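Local coordinates for protein esterase (Rhizomucor miehei, PDB 4WY5) that probably hydrolyses carboxylic esters, as a fungal carboxylesterase built on the alpha/beta hydrolase fold, at residues V58-K63 and I134-L139; T107-V112 and T307-V312; T185-Y190 and A313-I318. One frame throughout, in Å; residues are numbered along the deposited sequence.

Interactions 2 and 3 lie side by side, their centres 9 Å apart, because both use helix 302-319: residues 307-312 meet helix 100-110 and residues 313-318 cover strand 185-189. Ala110 O of interaction 2 and Arg316 NH1 of interaction 3 are 3.2 Å apart, a probable hydrogen bond, and Ile311 packs on Ile189. Both contacts also touch the second subunit. Interaction 1 stands apart, its centre 26 Å from that of interaction 2 and 23 Å from that of interaction 3, although it reaches the same sheet. Interaction 3 borders the probable catalytic triad of Ser161, Asp262 and His292 through Tyr190, at the end of its strand segment, which touches all three.

Interaction 1 (V58-K63 and I134-L139); sequences VESDGK and IYAAIL
Ser60 OG gives its hydrogen to the helix carbonyl Ala136 O over 2.7 Å. The hydroxyl approaches at a C=O...donor angle of 130° and stands 34° out of the carbonyl plane, so it meets the oxygen obliquely. Ser60 OG lies anti to its own backbone N, which carries it across to the helix. Beside this bond Ala136 sets its methyl against the start of the turn: CB is 3.6 Å from Ser60 O and 3.8 Å from Asp61 CB. Asp61 goes on past the methyl to Tyr135, where OD2 sits at the ring edge, close to the ring plane and 3.9 Å from both CD2 and CE2. Carboxylate and ring are turned 74° against each other. Leu139 completes the patch; its CD1 comes to 4.2 Å from Asp61 CG, while its CG lies over the rim of one face of the Tyr135 ring. The same ring meets Tyr173 edge-to-face and packs on Val170 of helix 162-176. Asp61 itself is exposed, so the contact is covered at Ala136 and open to solvent at the turn. Two backbone bonds, Ser60 N to Lys63 O at 2.9 Å and Lys63 N to Ser60 O at 2.8 Å, close a type I' turn with Asp61 and Gly62 at its corners, both with positive phi. This is the two-residue beta hairpin that joins strands 52-60 and 63-71 at one edge of the alpha/beta hydrolase sheet, here held against the side of helix 129-143.

Interaction 2 (T107-V112 and T307-V312); sequences TVKANV and TINTIV
Val312 has the largest share of the packing on segment 307-312, one methyl against the Lys109 carbonyl and the other against its CB. Its CG1, anti to the backbone N (chi1 165°), reaches the helix end, 3.7 Å from Lys109 O and 4.0 Å from Ala110 CA; Ala110 CB is a looser neighbour at 4.3 Å. The other methyl, CG2, lies 3.8 Å from Lys109 CB. One helical turn earlier, Ile308 CG2 touches Lys109 CD at 3.8 Å, the two side chains crossing at about a right angle. The lysine therefore contributes its aliphatic stem, which runs extended as far as CE and bends only at chi4 (-64°). Helix 100-110 and helix 302-319 are the first and last helices of the alpha/beta hydrolase core, which in this fold lie together on one face of the sheet; Leu106, on the same helix as Lys109, packs on Ile308, Ile311 and Val312. Polar contacts play a small role, and no hydrogen bond joins the two segments. Asn309 OD1 comes no closer than 4.4 Å to Lys109 CD, and its amide ND2 is engaged instead by Asp317 of the second subunit. Ala110 O, at the end of its helix, accepts from Arg316 NH1.

Interaction 3 (T185-Y190 and A313-I318); sequences TQVLIY and AHLRDI
Thr185 OG1 and His314 CG both lie anti to their own backbone N (chi1 -166° and 165°), which directs OG1 toward the helix and His314 CG toward the strand; the two side chains then meet tip to tip. His314 NE2 donates to Thr185 OG1 over 2.9 Å, and the oxygen sits at the ring edge only 9° out of the ring plane. Apolar groups flank the bond. Ile318 CG1 stands 3.7 Å above one face of the imidazole, toward its rim, and also reaches Thr185 CB at 4.1 Å. Val187 CG2 comes tip to tip with the ring at His314 CD2, 4.1 Å away. Leu315 crosses Thr185 at about a right angle, its CD2 resting 4.1 Å from Thr185 CG2, and packs in turn on Ala156 of strand 155-160. Strand 185-189 and helix segment 313-318 run nearly antiparallel, with their axes 10.2 Å apart: the C-terminal helix of the alpha/beta hydrolase core lies along a central strand of the sheet. Thr185 OG1 has a second partner, the carbonyl Pro253 O, just before the neighbouring strand 254-259. That carbonyl can only accept, so the buried oxygen probably links imidazole and backbone, accepting from NE2 and donating to Pro253 O, an arrangement consistent with a proton on NE2 and likely to limit rotation of the ring.

Interaction 1 (V58-K63 and I134-L139)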
# COMPACT_ATOMS: atom_id res chain seq x y z
N VAL A 58 -3.79 -25.60 -26.23
CA VAL A 58 -5.24 -25.83 -26.31
C VAL A 58 -5.97 -24.96 -27.32
O VAL A 58 -5.40 -24.02 -27.88
CB VAL A 58 -5.94 -25.59 -24.94
CG1 VAL A 58 -5.39 -26.53 -23.88
CG2 VAL A 58 -5.78 -24.14 -24.51
N GLU A 59 -7.25 -25.27 -27.54
CA GLU A 59 -8.10 -24.53 -28.47
C GLU A 59 -9.31 -23.95 -27.73
O GLU A 59 -9.86 -24.58 -26.82
CB GLU A 59 -8.54 -25.42 -29.63
CG GLU A 59 -9.40 -24.71 -30.66
CD GLU A 59 -9.53 -25.48 -31.96
OE1 GLU A 59 -9.27 -26.70 -31.96
OE2 GLU A 59 -9.92 -24.86 -32.97
N SER A 60 -9.69 -22.73 -28.10
CA SER A 60 -10.73 -22.00 -27.39
C SER A 60 -11.20 -20.77 -28.15
O SER A 60 -10.38 -19.95 -28.57
CB SER A 60 -10.22 -21.57 -26.00
OG SER A 60 -11.25 -20.93 -25.24
N ASP A 61 -12.52 -20.66 -28.36
CA ASP A 61 -13.13 -19.46 -28.95
C ASP A 61 -12.51 -19.11 -30.29
O ASP A 61 -12.41 -17.94 -30.65
CB ASP A 61 -12.99 -18.27 -27.98
CG ASP A 61 -13.95 -17.13 -28.30
OD1 ASP A 61 -15.14 -17.41 -28.58
OD2 ASP A 61 -13.52 -15.95 -28.26
N GLY A 62 -12.05 -20.13 -31.01
CA GLY A 62 -11.48 -19.92 -32.32
C GLY A 62 -10.00 -19.56 -32.32
O GLY A 62 -9.48 -19.10 -33.33
N LYS A 63 -9.31 -19.79 -31.20
CA LYS A 63 -7.87 -19.56 -31.18
C LYS A 63 -7.11 -20.73 -30.59
O LYS A 63 -7.69 -21.56 -29.88
CB LYS A 63 -7.55 -18.27 -30.42
CG LYS A 63 -8.19 -17.07 -31.08
CD LYS A 63 -7.69 -15.76 -30.58
CE LYS A 63 -8.31 -14.65 -31.41
NZ LYS A 63 -9.81 -14.70 -31.28
N ILE A 134 -6.57 -13.54 -24.38
CA ILE A 134 -6.68 -13.64 -22.93
C ILE A 134 -8.14 -13.89 -22.56
O ILE A 134 -8.44 -14.66 -21.62
CB ILE A 134 -6.10 -12.39 -22.25
CG1 ILE A 134 -4.60 -12.31 -22.57
CG2 ILE A 134 -6.34 -12.43 -20.75
CD1 ILE A 134 -3.95 -11.02 -22.21
N TYR A 135 -9.05 -13.31 -23.34
CA TYR A 135 -10.47 -13.60 -23.15
C TYR A 135 -10.74 -15.09 -23.43
O TYR A 135 -11.46 -15.75 -22.66
CB TYR A 135 -11.34 -12.70 -24.05
CG TYR A 135 -12.83 -13.06 -24.03
CD1 TYR A 135 -13.63 -12.76 -22.92
CD2 TYR A 135 -13.42 -13.71 -25.11
CE1 TYR A 135 -14.98 -13.10 -22.90
CE2 TYR A 135 -14.77 -14.04 -25.11
CZ TYR A 135 -15.54 -13.74 -24.00
OH TYR A 135 -16.88 -14.07 -23.99
N ALA A 136 -10.13 -15.62 -24.48
CA ALA A 136 -10.32 -17.02 -24.83
C ALA A 136 -9.72 -17.97 -23.79
O ALA A 136 -10.26 -19.04 -23.54
CB ALA A 136 -9.73 -17.31 -26.20
N ALA A 137 -8.62 -17.56 -23.16
CA ALA A 137 -8.04 -18.41 -22.13
C ALA A 137 -8.92 -18.44 -20.89
O ALA A 137 -9.09 -19.49 -20.26
CB ALA A 137 -6.64 -17.93 -21.77
N ILE A 138 -9.52 -17.30 -20.56
CA ILE A 138 -10.44 -17.25 -19.43
C ILE A 138 -11.63 -18.20 -19.64
O ILE A 138 -12.05 -18.89 -18.71
CB ILE A 138 -10.96 -15.81 -19.18
CG1 ILE A 138 -9.83 -14.93 -18.64
CG2 ILE A 138 -12.13 -15.81 -18.21
CD1 ILE A 138 -10.20 -13.44 -18.41
N LEU A 139 -12.14 -18.25 -20.88
CA LEU A 139 -13.24 -19.15 -21.21
C LEU A 139 -12.83 -20.60 -21.05
O LEU A 139 -13.63 -21.43 -20.62
CB LEU A 139 -13.73 -18.92 -22.65
CG LEU A 139 -14.64 -17.69 -22.79
CD1 LEU A 139 -15.03 -17.40 -24.24
CD2 LEU A 139 -15.88 -17.83 -21.90

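Interaction 2 (T107-V112 and T307-V312)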
# COMPACT_ATOMS: atom_id res chain seq x y z
N THR A 107 2.14 -17.37 -6.19
CA THR A 107 1.51 -18.69 -6.20
C THR A 107 1.57 -19.38 -4.83
O THR A 107 0.53 -19.79 -4.31
CB THR A 107 2.14 -19.60 -7.28
OG1 THR A 107 1.87 -19.06 -8.59
CG2 THR A 107 1.60 -21.04 -7.20
N VAL A 108 2.75 -19.51 -4.23
CA VAL A 108 2.84 -20.21 -2.95
C VAL A 108 2.35 -19.37 -1.75
O VAL A 108 1.80 -19.94 -0.80
CB VAL A 108 4.28 -20.76 -2.68
CG1 VAL A 108 4.88 -21.31 -3.96
CG2 VAL A 108 5.19 -19.70 -2.08
N LYS A 109 2.54 -18.04 -1.77
CA LYS A 109 2.11 -17.18 -0.64
C LYS A 109 0.59 -16.99 -0.60
O LYS A 109 0.01 -16.90 0.47
CB LYS A 109 2.78 -15.79 -0.71
CG LYS A 109 4.27 -15.81 -0.46
CD LYS A 109 4.90 -14.42 -0.65
CE LYS A 109 6.42 -14.49 -0.49
NZ LYS A 109 6.89 -14.90 0.88
N ALA A 110 -0.06 -16.90 -1.76
CA ALA A 110 -1.52 -16.78 -1.78
C ALA A 110 -2.20 -18.15 -1.74
O ALA A 110 -3.39 -18.25 -1.40
CB ALA A 110 -1.99 -15.99 -3.01
N ASN A 111 -1.43 -19.19 -2.07
CA ASN A 111 -1.93 -20.58 -2.16
C ASN A 111 -2.97 -20.70 -3.27
O ASN A 111 -4.13 -20.98 -3.00
CB ASN A 111 -2.51 -21.06 -0.81
CG ASN A 111 -2.55 -22.59 -0.69
OD1 ASN A 111 -1.66 -23.28 -1.16
ND2 ASN A 111 -3.59 -23.11 -0.03
N VAL A 112 -2.54 -20.48 -4.51
CA VAL A 112 -3.47 -20.53 -5.65
C VAL A 112 -2.92 -21.32 -6.84
O VAL A 112 -1.76 -21.71 -6.86
CB VAL A 112 -3.81 -19.12 -6.15
CG1 VAL A 112 -4.48 -18.30 -5.03
CG2 VAL A 112 -2.55 -18.43 -6.65
N THR A 307 5.05 -4.93 -1.82
CA THR A 307 4.09 -5.03 -2.91
C THR A 307 3.60 -6.47 -3.05
O THR A 307 2.40 -6.70 -3.22
CB THR A 307 4.69 -4.52 -4.24
OG1 THR A 307 5.16 -3.18 -4.05
CG2 THR A 307 3.64 -4.55 -5.33
N ILE A 308 4.51 -7.44 -2.94
CA ILE A 308 4.09 -8.85 -2.96
C ILE A 308 3.12 -9.17 -1.80
O ILE A 308 2.01 -9.65 -2.04
CB ILE A 308 5.30 -9.81 -2.90
CG1 ILE A 308 6.09 -9.75 -4.21
CG2 ILE A 308 4.83 -11.24 -2.66
CD1 ILE A 308 5.28 -10.18 -5.44
N ASN A 309 3.51 -8.86 -0.56
CA ASN A 309 2.64 -9.13 0.59
C ASN A 309 1.27 -8.44 0.52
O ASN A 309 0.26 -9.01 0.94
CB ASN A 309 3.32 -8.71 1.90
CG ASN A 309 4.50 -9.60 2.26
OD1 ASN A 309 4.71 -10.64 1.65
ND2 ASN A 309 5.26 -9.20 3.29
N THR A 310 1.24 -7.22 -0.02
CA THR A 310 0.02 -6.42 -0.06
C THR A 310 -0.98 -6.96 -1.11
O THR A 310 -2.18 -7.00 -0.87
CB THR A 310 0.37 -4.93 -0.35
OG1 THR A 310 1.21 -4.44 0.71
CG2 THR A 310 -0.88 -4.08 -0.43
N ILE A 311 -0.46 -7.37 -2.27
CA ILE A 311 -1.26 -8.09 -3.26
C ILE A 311 -1.82 -9.40 -2.68
O ILE A 311 -3.01 -9.70 -2.82
CB ILE A 311 -0.43 -8.43 -4.53
CG1 ILE A 311 -0.02 -7.17 -5.29
CG2 ILE A 311 -1.21 -9.36 -5.47
CD1 ILE A 311 0.88 -7.47 -6.50
N VAL A 312 -0.97 -10.17 -2.00
CA VAL A 312 -1.41 -11.45 -1.45
C VAL A 312 -2.58 -11.26 -0.48
O VAL A 312 -3.55 -12.02 -0.51
CB VAL A 312 -0.24 -12.19 -0.74
CG1 VAL A 312 -0.74 -13.33 0.15
CG2 VAL A 312 0.74 -12.72 -1.79

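Interaction 3 (T185-Y190 and A313-I318)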
# COMPACT_ATOMS: atom_id res chain seq x y z
N THR A 185 -11.77 -9.66 -9.39
CA THR A 185 -10.91 -8.51 -9.08
C THR A 185 -9.82 -8.32 -10.16
O THR A 185 -9.45 -9.28 -10.85
CB THR A 185 -10.25 -8.64 -7.65
OG1 THR A 185 -9.68 -7.38 -7.24
CG2 THR A 185 -9.19 -9.73 -7.61
N GLN A 186 -9.38 -7.08 -10.37
CA GLN A 186 -8.29 -6.75 -11.28
C GLN A 186 -7.13 -6.11 -10.48
O GLN A 186 -7.35 -5.18 -9.70
CB GLN A 186 -8.76 -5.80 -12.39
CG GLN A 186 -9.51 -4.51 -11.91
CD GLN A 186 -9.98 -3.58 -13.05
OE1 GLN A 186 -9.25 -3.33 -14.02
NE2 GLN A 186 -11.20 -3.04 -12.93
N VAL A 187 -5.91 -6.62 -10.67
CA VAL A 187 -4.71 -6.08 -10.00
C VAL A 187 -3.79 -5.44 -11.04
O VAL A 187 -3.30 -6.12 -11.96
CB VAL A 187 -3.94 -7.18 -9.20
CG1 VAL A 187 -2.67 -6.61 -8.57
CG2 VAL A 187 -4.84 -7.83 -8.12
N LEU A 188 -3.58 -4.13 -10.92
CA LEU A 188 -2.94 -3.35 -11.98
C LEU A 188 -1.64 -2.72 -11.49
O LEU A 188 -1.68 -1.73 -10.75
CB LEU A 188 -3.90 -2.26 -12.50
CG LEU A 188 -5.39 -2.63 -12.73
CD1 LEU A 188 -6.26 -1.43 -13.15
CD2 LEU A 188 -5.59 -3.80 -13.71
N ILE A 189 -0.49 -3.26 -11.90
CA ILE A 189 0.83 -2.80 -11.41
C ILE A 189 1.50 -1.88 -12.45
O ILE A 189 1.92 -2.35 -13.52
CB ILE A 189 1.76 -4.01 -11.06
CG1 ILE A 189 1.04 -4.99 -10.12
CG2 ILE A 189 3.05 -3.56 -10.39
CD1 ILE A 189 1.65 -6.39 -10.13
N TYR A 190 1.58 -0.58 -12.13
CA TYR A 190 2.03 0.49 -13.06
C TYR A 190 1.60 0.31 -14.55
O TYR A 190 2.44 0.10 -15.42
CB TYR A 190 3.57 0.69 -12.98
CG TYR A 190 4.47 -0.54 -12.77
CD1 TYR A 190 4.70 -1.46 -13.80
CD2 TYR A 190 5.13 -0.75 -11.56
CE1 TYR A 190 5.54 -2.57 -13.62
CE2 TYR A 190 5.97 -1.87 -11.36
CZ TYR A 190 6.17 -2.77 -12.39
OH TYR A 190 6.99 -3.89 -12.21
N ALA A 313 -2.51 -10.22 0.37
CA ALA A 313 -3.57 -10.00 1.34
C ALA A 313 -4.89 -9.54 0.68
O ALA A 313 -5.97 -9.88 1.16
CB ALA A 313 -3.12 -8.98 2.39
N HIS A 314 -4.78 -8.80 -0.42
CA HIS A 314 -5.95 -8.35 -1.18
C HIS A 314 -6.64 -9.51 -1.90
O HIS A 314 -7.88 -9.59 -1.93
CB HIS A 314 -5.55 -7.27 -2.22
CG HIS A 314 -6.61 -7.02 -3.25
ND1 HIS A 314 -7.67 -6.16 -3.05
CD2 HIS A 314 -6.77 -7.53 -4.50
CE1 HIS A 314 -8.44 -6.15 -4.13
NE2 HIS A 314 -7.91 -6.97 -5.02
N LEU A 315 -5.84 -10.39 -2.48
CA LEU A 315 -6.38 -11.56 -3.15
C LEU A 315 -7.10 -12.48 -2.16
O LEU A 315 -8.19 -12.98 -2.44
CB LEU A 315 -5.27 -12.33 -3.88
CG LEU A 315 -4.73 -11.63 -5.14
CD1 LEU A 315 -3.50 -12.32 -5.69
CD2 LEU A 315 -5.81 -11.62 -6.20
N ARG A 316 -6.53 -12.68 -0.98
CA ARG A 316 -7.14 -13.58 0.00
C ARG A 316 -8.41 -12.97 0.62
O ARG A 316 -9.34 -13.69 0.97
CB ARG A 316 -6.10 -13.96 1.06
CG ARG A 316 -4.97 -14.85 0.45
CD ARG A 316 -3.86 -15.28 1.45
NE ARG A 316 -4.40 -15.99 2.60
CZ ARG A 316 -4.73 -17.29 2.61
NH1 ARG A 316 -4.60 -18.03 1.52
NH2 ARG A 316 -5.21 -17.84 3.72
N ASP A 317 -8.47 -11.64 0.67
CA ASP A 317 -9.69 -10.93 1.10
C ASP A 317 -10.84 -11.13 0.11
O ASP A 317 -11.99 -11.36 0.50
CB ASP A 317 -9.38 -9.44 1.29
CG ASP A 317 -10.58 -8.65 1.83
OD1 ASP A 317 -10.70 -8.46 3.06
OD2 ASP A 317 -11.39 -8.19 1.00
N ILE A 318 -10.53 -11.00 -1.18
CA ILE A 318 -11.52 -11.17 -2.26
C ILE A 318 -12.02 -12.62 -2.38
O ILE A 318 -13.22 -12.88 -2.50
CB ILE A 318 -10.92 -10.74 -3.62
CG1 ILE A 318 -10.70 -9.23 -3.64
CG2 ILE A 318 -11.86 -11.11 -4.76
CD1 ILE A 318 -11.99 -8.40 -3.55